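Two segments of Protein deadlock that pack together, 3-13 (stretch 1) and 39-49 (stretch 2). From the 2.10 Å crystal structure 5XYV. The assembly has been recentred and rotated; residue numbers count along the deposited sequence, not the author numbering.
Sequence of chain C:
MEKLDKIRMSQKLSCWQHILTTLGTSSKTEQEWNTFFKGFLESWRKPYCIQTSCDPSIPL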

# COMPACT_ATOMS: atom_id res chain seq x y z
N LYS C 3 1.88 3.28 -17.81
CA LYS C 3 2.91 4.29 -17.85
C LYS C 3 4.24 3.56 -17.81
O LYS C 3 5.25 4.07 -18.27
CB LYS C 3 2.75 5.27 -16.69
CG LYS C 3 1.48 6.08 -16.80
CD LYS C 3 1.34 7.06 -15.63
CE LYS C 3 0.03 7.85 -15.71
NZ LYS C 3 -0.06 8.80 -14.53
N LEU C 4 4.20 2.34 -17.27
CA LEU C 4 5.40 1.51 -17.16
C LEU C 4 5.90 0.98 -18.51
O LEU C 4 7.03 0.54 -18.61
CB LEU C 4 5.12 0.33 -16.22
CG LEU C 4 4.68 0.68 -14.80
CD1 LEU C 4 4.57 -0.56 -13.96
CD2 LEU C 4 5.61 1.68 -14.17
N ASP C 5 5.05 1.02 -19.53
CA ASP C 5 5.41 0.48 -20.84
C ASP C 5 6.48 1.28 -21.53
O ASP C 5 7.16 0.76 -22.42
CB ASP C 5 4.19 0.41 -21.78
CG ASP C 5 3.17 -0.60 -21.33
OD1 ASP C 5 3.33 -1.80 -21.65
OD2 ASP C 5 2.20 -0.19 -20.68
N LYS C 6 6.62 2.55 -21.16
CA LYS C 6 7.67 3.39 -21.75
C LYS C 6 9.02 3.15 -21.06
O LYS C 6 10.04 3.76 -21.41
CB LYS C 6 7.24 4.88 -21.73
CG LYS C 6 7.73 5.70 -20.56
CD LYS C 6 6.79 6.88 -20.33
CE LYS C 6 7.50 8.00 -19.58
NZ LYS C 6 6.57 9.11 -19.24
N ILE C 7 9.05 2.22 -20.10
CA ILE C 7 10.30 1.88 -19.43
C ILE C 7 11.09 0.78 -20.13
O ILE C 7 10.66 -0.38 -20.25
CB ILE C 7 10.07 1.47 -17.99
CG1 ILE C 7 9.57 2.67 -17.20
CG2 ILE C 7 11.36 0.96 -17.38
CD1 ILE C 7 8.92 2.29 -15.90
N ARG C 8 12.28 1.20 -20.57
CA ARG C 8 13.29 0.45 -21.29
C ARG C 8 13.79 -0.79 -20.54
O ARG C 8 13.86 -0.77 -19.32
CB ARG C 8 14.47 1.40 -21.50
CG ARG C 8 15.12 1.39 -22.81
CD ARG C 8 16.17 2.49 -22.79
NE ARG C 8 15.52 3.75 -22.48
CZ ARG C 8 15.96 4.66 -21.63
NH1 ARG C 8 17.11 4.50 -20.99
NH2 ARG C 8 15.24 5.75 -21.43
N MET C 9 14.19 -1.84 -21.26
CA MET C 9 14.78 -3.00 -20.59
C MET C 9 16.06 -2.61 -19.85
O MET C 9 16.27 -3.03 -18.73
CB MET C 9 15.04 -4.14 -21.58
CG MET C 9 15.65 -5.42 -20.95
SD MET C 9 14.72 -6.11 -19.53
CE MET C 9 13.21 -6.66 -20.32
N SER C 10 16.88 -1.77 -20.48
CA SER C 10 18.15 -1.37 -19.91
C SER C 10 17.95 -0.66 -18.58
O SER C 10 18.77 -0.76 -17.68
CB SER C 10 18.92 -0.48 -20.89
OG SER C 10 18.28 0.76 -21.09
N GLN C 11 16.84 0.06 -18.47
CA GLN C 11 16.47 0.71 -17.22
C GLN C 11 16.08 -0.25 -16.10
O GLN C 11 16.41 -0.02 -14.92
CB GLN C 11 15.32 1.69 -17.46
CG GLN C 11 15.78 2.97 -18.10
CD GLN C 11 14.63 3.88 -18.41
OE1 GLN C 11 13.61 3.45 -18.92
NE2 GLN C 11 14.76 5.13 -18.00
N LYS C 12 15.32 -1.28 -16.45
CA LYS C 12 14.97 -2.29 -15.47
C LYS C 12 16.21 -3.05 -14.98
O LYS C 12 16.35 -3.36 -13.80
CB LYS C 12 13.95 -3.26 -16.04
CG LYS C 12 12.64 -2.62 -16.46
CD LYS C 12 11.92 -3.53 -17.45
CE LYS C 12 10.61 -2.93 -17.86
NZ LYS C 12 9.92 -3.76 -18.88
N LEU C 13 17.13 -3.35 -15.89
CA LEU C 13 18.36 -4.04 -15.48
C LEU C 13 19.21 -3.20 -14.50
O LEU C 13 19.79 -3.74 -13.56
CB LEU C 13 19.19 -4.42 -16.72
CG LEU C 13 18.53 -5.45 -17.65
CD1 LEU C 13 19.50 -6.01 -18.69
CD2 LEU C 13 17.86 -6.56 -16.86
N GLY C 39 10.41 -12.82 -11.53
CA GLY C 39 9.25 -12.10 -11.06
C GLY C 39 9.46 -10.59 -11.12
O GLY C 39 8.50 -9.83 -11.23
N PHE C 40 10.71 -10.15 -11.05
CA PHE C 40 11.01 -8.72 -11.21
C PHE C 40 10.66 -8.24 -12.60
O PHE C 40 10.12 -7.16 -12.77
CB PHE C 40 12.48 -8.47 -10.90
CG PHE C 40 12.99 -7.13 -11.36
CD1 PHE C 40 12.66 -5.97 -10.65
CD2 PHE C 40 13.81 -7.03 -12.46
CE1 PHE C 40 13.14 -4.72 -11.07
CE2 PHE C 40 14.32 -5.79 -12.86
CZ PHE C 40 13.97 -4.64 -12.17
N LEU C 41 10.96 -9.03 -13.61
CA LEU C 41 10.67 -8.63 -14.98
C LEU C 41 9.18 -8.69 -15.30
O LEU C 41 8.64 -7.81 -15.97
CB LEU C 41 11.44 -9.50 -15.97
CG LEU C 41 12.95 -9.23 -16.01
CD1 LEU C 41 13.59 -10.21 -16.96
CD2 LEU C 41 13.23 -7.80 -16.43
N GLU C 42 8.53 -9.72 -14.77
CA GLU C 42 7.09 -9.88 -14.90
C GLU C 42 6.31 -8.77 -14.17
O GLU C 42 5.17 -8.48 -14.54
CB GLU C 42 6.67 -11.28 -14.37
CG GLU C 42 7.19 -12.44 -15.23
CD GLU C 42 7.00 -13.82 -14.60
OE1 GLU C 42 6.52 -13.91 -13.45
OE2 GLU C 42 7.38 -14.82 -15.25
N SER C 43 6.92 -8.14 -13.16
CA SER C 43 6.21 -7.16 -12.34
C SER C 43 5.96 -5.84 -13.07
O SER C 43 5.03 -5.10 -12.75
CB SER C 43 6.97 -6.88 -11.04
OG SER C 43 7.99 -5.91 -11.25
N TRP C 44 6.81 -5.54 -14.04
CA TRP C 44 6.62 -4.34 -14.85
C TRP C 44 5.51 -4.49 -15.86
O TRP C 44 4.87 -3.50 -16.22
CB TRP C 44 7.91 -3.96 -15.59
CG TRP C 44 9.06 -3.72 -14.69
CD1 TRP C 44 9.95 -4.64 -14.23
CD2 TRP C 44 9.44 -2.46 -14.13
NE1 TRP C 44 10.87 -4.02 -13.41
CE2 TRP C 44 10.57 -2.68 -13.34
CE3 TRP C 44 8.92 -1.16 -14.23
CZ2 TRP C 44 11.22 -1.65 -12.65
CZ3 TRP C 44 9.55 -0.15 -13.55
CH2 TRP C 44 10.70 -0.40 -12.77
N ARG C 45 5.31 -5.71 -16.36
CA ARG C 45 4.43 -5.92 -17.52
C ARG C 45 2.95 -6.07 -17.17
O ARG C 45 2.08 -5.65 -17.95
CB ARG C 45 4.89 -7.13 -18.35
CG ARG C 45 6.40 -7.36 -18.42
CD ARG C 45 6.74 -8.46 -19.44
NE ARG C 45 5.62 -9.38 -19.69
CZ ARG C 45 5.30 -10.39 -18.90
NH1 ARG C 45 6.01 -10.64 -17.81
NH2 ARG C 45 4.27 -11.17 -19.20
N LYS C 46 2.63 -6.68 -16.04
CA LYS C 46 1.24 -6.89 -15.71
C LYS C 46 0.83 -6.12 -14.46
O LYS C 46 1.63 -5.98 -13.53
CB LYS C 46 0.96 -8.39 -15.54
CG LYS C 46 1.35 -9.24 -16.74
CD LYS C 46 0.36 -10.39 -16.95
CE LYS C 46 1.07 -11.70 -17.24
NZ LYS C 46 0.58 -12.77 -16.32
N PRO C 47 -0.42 -5.62 -14.43
CA PRO C 47 -0.92 -4.75 -13.35
C PRO C 47 -0.91 -5.44 -11.99
O PRO C 47 -1.12 -6.65 -11.91
CB PRO C 47 -2.36 -4.43 -13.79
CG PRO C 47 -2.46 -4.89 -15.21
CD PRO C 47 -1.49 -5.99 -15.37
N TYR C 48 -0.64 -4.68 -10.93
CA TYR C 48 -0.55 -5.28 -9.60
C TYR C 48 -1.84 -5.21 -8.81
O TYR C 48 -2.65 -4.30 -8.96
CB TYR C 48 0.59 -4.64 -8.79
CG TYR C 48 0.97 -3.25 -9.24
CD1 TYR C 48 0.30 -2.14 -8.75
CD2 TYR C 48 2.03 -3.05 -10.11
CE1 TYR C 48 0.65 -0.88 -9.16
CE2 TYR C 48 2.40 -1.78 -10.51
CZ TYR C 48 1.71 -0.70 -10.03
OH TYR C 48 2.08 0.57 -10.43
N CYS C 49 -2.05 -6.22 -7.97
CA CYS C 49 -3.08 -6.19 -6.95
C CYS C 49 -2.40 -6.30 -5.59
O CYS C 49 -1.44 -7.06 -5.44
CB CYS C 49 -4.09 -7.33 -7.13
SG CYS C 49 -4.55 -7.69 -8.83
O HOH W 1 9.72 -6.60 -17.86

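Trp44 and Lys12 have the most surface covered in this contact, with Leu4 next. Trp44 points its CA-to-CB bond toward stretch 1, and its indole is buried. Lys12 points toward stretch 2 and lays its extended side chain over one face of that indole. CE of Lys12 lies 3.6 Å from CG of Trp44. CG of Lys12 sits 3.8 Å from the centroid of the five-membered ring of Trp44 and 11° off the ring normal, a CH-pi contact over the face. The aliphatic part of the lysine thus packs on the aromatic surface, while its charged end reaches a bound water. NZ of Lys12 donates to this water, water 1, at 3.0 Å, and the same water donates to O of Leu41 at 2.5 Å. This water bridges the two stretches, which share no direct hydrogen bond.

The backbone of Lys12 makes a further contact. Its O lies 3.2 Å from CZ of Phe40, at the ring edge and near the ring plane. The polarised C-H groups of an aromatic edge suit a carbonyl oxygen.

Leu4 belongs to a short 3-10 segment and also points toward stretch 2. Its CD1 is 3.7 Å from the backbone O of Trp44 and 4.3 Å from CE2 of Tyr48, at the edge of the tyrosine ring. Its CD2 approaches CE3 of Trp44 at 4.4 Å, obliquely to the ring. Ile7 comes closer to the indole: its CD1 is 3.4 Å from CZ3 of Trp44, again oblique. A backbone hydrogen bond from N of Ile7 to O of Leu4, 3.0 Å, ties these two residues together.

Met9 adds a smaller apolar contact. Its CA-to-CB bond points sideways, but SD reaches to 3.8 Å from CD2 of Leu41.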